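Alkaline phosphatase D (Bacillus subtilis, PDB 2YEQ) hydrolyses phosphate esters as a secreted phosphodiesterase whose active site contains iron and calcium. Local coordinates at the calcium ion site. Residues are numbered along the deposited sequence; one frame, centred on the assembly and turned at random.

The calcium ion site. Residues 124, 151, 209-211, 215-216, 223, 279, 289, 350, 380, 506, 510. With CA (calcium ion), chain B; CA (calcium ion), chain C; PO4 (phosphate ion), chain D.
This is the active site of a PhoD phosphodiesterase, here holding two calcium ions and a phosphate. It also carries an iron(III) ion, bound by Cys124, Asp151, Tyr154 and His382, so Asp151 is shared by iron and calcium. Cys124 SG lies 3.5 Å from PO4 O4. The phosphate may come from crystallisation, but it is almost wholly buried and probably marks a substrate's phosphoryl site. Asp210 bridges the two calciums, OD1 on the chain B ion and OD2 on the other. Its CG stands in the crowded position between backbone N and carbonyl carbon (chi1 49°). Phosphate O2 is a second bridge. The chain B calcium is seven-coordinate. Asp151 OD2, Asp209 OD2, Asp380 OD1, water 1 and PO4 O4 also bind it; the far oxygen of Asp151 is a looser contact. The chain C calcium is near octahedral and takes the amide oxygens OD1 of Asn215 and Asn216, plus two waters.

Arg506 reaches phosphate O1 with NH1 at 2.8 Å, the oxygen lying in the guanidinium plane. Its chain bends at chi3 (57°) to get there. His211 presents its ring edge to the phosphate. Its NE2 and that of His510 are hydrogen-bonded. His510 ND1 gives its hydrogen to Arg506 O at 2.7 Å, so a neutral His510 would probably accept at NE2 from His211 NE2. Water 2 sits over the centre of the His510 ring.

Further out, Asn216 ND2 gives a straight bond of 2.8 Å to Asp289 OD2, and Asn215 ND2 binds Glu223 OE1. These bonds probably fix both amides with oxygen toward calcium. Arg279 grips Asp350 end-on, NH1 and NH2 each meeting a syn lone pair. Its NE holds Asp209 OD1 from above the carboxylate plane. This positive charge may temper the crowded carboxylates.

Most ligands come from loops, with Asp151, Asp209 and Asp380 shortly after strands 145-148, 203-206 and 374-378. Helix 504-520 brings Arg506 and His510 to the phosphate.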
ATOM      1  N   CYS A 124       2.791  -1.624  -4.887  1.00 16.93           N
ATOM      2  CA  CYS A 124       3.809  -1.722  -5.943  1.00 15.59           C
ATOM      3  C   CYS A 124       3.274  -2.122  -7.331  1.00 15.75           C
ATOM      4  O   CYS A 124       3.417  -3.268  -7.825  1.00 16.81           O
ATOM      5  CB  CYS A 124       4.996  -2.594  -5.499  1.00 16.00           C
ATOM      6  SG  CYS A 124       5.949  -1.909  -4.049  1.00 18.01           S
ATOM      7  N   ASP A 151       3.657   2.711  -3.167  1.00 15.84           N
ATOM      8  CA  ASP A 151       4.045   2.680  -4.543  1.00 15.46           C
ATOM      9  C   ASP A 151       2.796   2.470  -5.408  1.00 14.59           C
ATOM     10  O   ASP A 151       2.787   1.664  -6.318  1.00 14.55           O
ATOM     11  CB  ASP A 151       5.111   1.632  -4.815  1.00 15.30           C
ATOM     12  CG  ASP A 151       6.459   1.944  -4.149  1.00 16.38           C
ATOM     13  OD1 ASP A 151       6.567   2.937  -3.416  1.00 16.55           O
ATOM     14  OD2 ASP A 151       7.402   1.118  -4.346  1.00 16.91           O
ATOM     15  N   ASP A 209       4.175   4.798   0.196  1.00 14.47           N
ATOM     16  CA  ASP A 209       5.584   4.541   0.470  1.00 16.61           C
ATOM     17  C   ASP A 209       6.393   5.606  -0.286  1.00 14.77           C
ATOM     18  O   ASP A 209       5.986   6.778  -0.280  1.00 18.93           O
ATOM     19  CB  ASP A 209       6.015   3.104   0.117  1.00 14.15           C
ATOM     20  CG  ASP A 209       7.401   2.747   0.688  1.00 15.50           C
ATOM     21  OD1 ASP A 209       7.727   3.203   1.825  1.00 15.91           O
ATOM     22  OD2 ASP A 209       8.187   2.041  -0.041  1.00 17.77           O
ATOM     23  N   ASP A 210       7.493   5.242  -0.928  1.00 15.78           N
ATOM     24  CA  ASP A 210       8.403   6.273  -1.494  1.00 15.88           C
ATOM     25  C   ASP A 210       7.998   6.782  -2.857  1.00 16.39           C
ATOM     26  O   ASP A 210       8.108   7.981  -3.113  1.00 15.07           O
ATOM     27  CB  ASP A 210       9.883   5.837  -1.532  1.00 16.03           C
ATOM     28  CG  ASP A 210      10.106   4.471  -2.126  1.00 18.96           C
ATOM     29  OD1 ASP A 210       9.155   3.634  -2.136  1.00 17.17           O
ATOM     30  OD2 ASP A 210      11.242   4.206  -2.588  1.00 16.95           O
ATOM     31  N   HIS A 211       7.525   5.885  -3.730  1.00 15.53           N
ATOM     32  CA  HIS A 211       7.329   6.235  -5.116  1.00 16.83           C
ATOM     33  C   HIS A 211       6.136   7.130  -5.414  1.00 15.82           C
ATOM     34  O   HIS A 211       6.043   7.667  -6.522  1.00 18.01           O
ATOM     35  CB  HIS A 211       7.339   5.003  -5.989  1.00 17.15           C
ATOM     36  CG  HIS A 211       8.703   4.426  -6.212  1.00 18.21           C
ATOM     37  ND1 HIS A 211       9.661   5.049  -6.989  1.00 17.24           N
ATOM     38  CD2 HIS A 211       9.246   3.250  -5.812  1.00 18.04           C
ATOM     39  CE1 HIS A 211      10.728   4.270  -7.068  1.00 19.43           C
ATOM     40  NE2 HIS A 211      10.510   3.182  -6.346  1.00 19.71           N
ATOM     41  N   ASN A 215      11.785   7.824  -5.380  1.00 16.20           N
ATOM     42  CA  ASN A 215      12.503   6.680  -4.814  1.00 18.10           C
ATOM     43  C   ASN A 215      13.360   6.993  -3.575  1.00 20.57           C
ATOM     44  O   ASN A 215      14.229   7.892  -3.606  1.00 19.87           O
ATOM     45  CB  ASN A 215      13.429   6.047  -5.857  1.00 16.70           C
ATOM     46  CG  ASN A 215      13.979   4.696  -5.405  1.00 18.43           C
ATOM     47  OD1 ASN A 215      13.206   3.789  -5.044  1.00 17.97           O
ATOM     48  ND2 ASN A 215      15.311   4.548  -5.431  1.00 17.83           N
ATOM     49  N   ASN A 216      13.123   6.213  -2.517  1.00 19.77           N
ATOM     50  CA  ASN A 216      13.918   6.196  -1.287  1.00 19.19           C
ATOM     51  C   ASN A 216      14.099   7.536  -0.605  1.00 21.27           C
ATOM     52  O   ASN A 216      15.126   7.771   0.053  1.00 20.78           O
ATOM     53  CB  ASN A 216      15.286   5.548  -1.534  1.00 19.74           C
ATOM     54  CG  ASN A 216      15.209   3.999  -1.615  1.00 24.02           C
ATOM     55  OD1 ASN A 216      14.273   3.461  -2.170  1.00 20.09           O
ATOM     56  ND2 ASN A 216      16.217   3.302  -1.070  1.00 21.44           N
ATOM     57  N   GLU A 223      16.929  11.027  -2.440  1.00 19.01           N
ATOM     58  CA  GLU A 223      18.007  10.128  -2.738  1.00 20.85           C
ATOM     59  C   GLU A 223      19.122  10.799  -3.564  1.00 22.84           C
ATOM     60  O   GLU A 223      18.907  11.825  -4.221  1.00 22.22           O
ATOM     61  CB  GLU A 223      17.480   8.912  -3.516  1.00 21.75           C
ATOM     62  CG  GLU A 223      16.935   9.196  -4.922  1.00 23.13           C
ATOM     63  CD  GLU A 223      16.708   7.924  -5.754  1.00 28.98           C
ATOM     64  OE1 GLU A 223      17.102   6.834  -5.266  1.00 30.72           O
ATOM     65  OE2 GLU A 223      16.145   8.015  -6.890  1.00 28.16           O
ATOM     66  N   ARG A 279       7.614   6.993   5.888  1.00 18.87           N
ATOM     67  CA  ARG A 279       8.365   7.886   4.997  1.00 16.91           C
ATOM     68  C   ARG A 279       8.435   9.316   5.464  1.00 17.24           C
ATOM     69  O   ARG A 279       9.499   9.931   5.360  1.00 18.55           O
ATOM     70  CB  ARG A 279       7.761   7.927   3.585  1.00 17.00           C
ATOM     71  CG  ARG A 279       8.073   6.727   2.762  1.00 17.00           C
ATOM     72  CD  ARG A 279       9.499   6.578   2.387  1.00 17.09           C
ATOM     73  NE  ARG A 279       9.724   5.233   1.882  1.00 16.24           N
ATOM     74  CZ  ARG A 279      10.901   4.647   1.704  1.00 16.54           C
ATOM     75  NH1 ARG A 279      12.065   5.289   1.933  1.00 18.56           N
ATOM     76  NH2 ARG A 279      10.932   3.392   1.291  1.00 15.75           N
ATOM     77  N   ASP A 289      22.594   4.106   2.109  1.00 23.11           N
ATOM     78  CA  ASP A 289      21.455   3.323   1.613  1.00 24.09           C
ATOM     79  C   ASP A 289      21.926   2.021   0.956  1.00 24.21           C
ATOM     80  O   ASP A 289      23.099   1.633   1.046  1.00 25.21           O
ATOM     81  CB  ASP A 289      20.603   4.171   0.623  1.00 26.44           C
ATOM     82  CG  ASP A 289      19.089   3.823   0.653  1.00 29.77           C
ATOM     83  OD1 ASP A 289      18.704   2.725   1.163  1.00 28.07           O
ATOM     84  OD2 ASP A 289      18.292   4.655   0.162  1.00 27.40           O
ATOM     85  N   ASP A 350      17.055   0.634   3.920  1.00 17.27           N
ATOM     86  CA  ASP A 350      15.747   1.297   3.736  1.00 18.56           C
ATOM     87  C   ASP A 350      14.584   0.600   4.460  1.00 19.94           C
ATOM     88  O   ASP A 350      13.478   1.156   4.569  1.00 21.34           O
ATOM     89  CB  ASP A 350      15.443   1.396   2.244  1.00 19.54           C
ATOM     90  CG  ASP A 350      14.272   2.314   1.941  1.00 20.71           C
ATOM     91  OD1 ASP A 350      14.270   3.504   2.368  1.00 19.52           O
ATOM     92  OD2 ASP A 350      13.340   1.829   1.250  1.00 20.47           O
ATOM     93  N   ASP A 380       6.657  -3.164  -0.588  1.00 19.34           N
ATOM     94  CA  ASP A 380       7.986  -2.600  -0.945  1.00 18.10           C
ATOM     95  C   ASP A 380       8.954  -3.512  -1.662  1.00 19.01           C
ATOM     96  O   ASP A 380       9.628  -3.078  -2.603  1.00 20.65           O
ATOM     97  CB  ASP A 380       8.666  -1.918   0.262  1.00 18.35           C
ATOM     98  CG  ASP A 380       9.981  -1.201  -0.131  1.00 19.85           C
ATOM     99  OD1 ASP A 380       9.931  -0.171  -0.867  1.00 16.53           O
ATOM    100  OD2 ASP A 380      11.050  -1.723   0.278  1.00 20.40           O
ATOM    101  N   ARG A 506      16.862  -5.306  -7.363  1.00 31.23           N
ATOM    102  CA  ARG A 506      15.920  -4.221  -7.159  1.00 32.73           C
ATOM    103  C   ARG A 506      16.667  -2.868  -6.934  1.00 35.63           C
ATOM    104  O   ARG A 506      16.336  -1.878  -7.579  1.00 35.28           O
ATOM    105  CB  ARG A 506      14.960  -4.558  -6.013  1.00 30.27           C
ATOM    106  CG  ARG A 506      13.836  -3.548  -5.797  1.00 29.56           C
ATOM    107  CD  ARG A 506      12.774  -4.076  -4.863  1.00 28.64           C
ATOM    108  NE  ARG A 506      13.328  -4.474  -3.566  1.00 26.77           N
ATOM    109  CZ  ARG A 506      13.296  -3.760  -2.447  1.00 25.34           C
ATOM    110  NH1 ARG A 506      12.704  -2.561  -2.384  1.00 26.06           N
ATOM    111  NH2 ARG A 506      13.851  -4.265  -1.349  1.00 29.81           N
ATOM    112  N   HIS A 510      16.799   0.270  -9.750  1.00 30.44           N
ATOM    113  CA  HIS A 510      16.482   1.650  -9.393  1.00 32.58           C
ATOM    114  C   HIS A 510      17.679   2.609  -9.614  1.00 35.42           C
ATOM    115  O   HIS A 510      17.472   3.784  -9.938  1.00 37.54           O
ATOM    116  CB  HIS A 510      16.037   1.747  -7.947  1.00 32.31           C
ATOM    117  CG  HIS A 510      14.648   1.247  -7.701  1.00 31.45           C
ATOM    118  ND1 HIS A 510      14.351  -0.091  -7.562  1.00 33.67           N
ATOM    119  CD2 HIS A 510      13.481   1.908  -7.546  1.00 31.96           C
ATOM    120  CE1 HIS A 510      13.060  -0.232  -7.324  1.00 35.52           C
ATOM    121  NE2 HIS A 510      12.508   0.966  -7.303  1.00 32.53           N
TER
HETATM  122 CA    CA B1525       8.656   1.324  -2.174  1.00 18.38          CA
HETATM  123 CA    CA C1526      12.478   2.412  -3.273  1.00 20.36          CA
HETATM  124  P   PO4 D1527      10.392  -0.074  -4.476  1.00 18.96           P
HETATM  125  O1  PO4 D1527      11.622  -0.902  -4.422  1.00 19.09           O
HETATM  126  O2  PO4 D1527      10.408   1.192  -3.672  1.00 16.91           O
HETATM  127  O3  PO4 D1527       9.844   0.037  -5.884  1.00 19.66           O
HETATM  128  O4  PO4 D1527       9.273  -0.790  -3.663  1.00 18.75           O
HETATM  129  O   HOH W   1       6.401   0.177  -1.711  1.00 13.67           O
HETATM  130  O   HOH W   2      13.699   0.727  -4.075  1.00 24.22           O
HETATM  131  O   HOH W   3      12.166   1.330  -1.197  1.00 21.02           O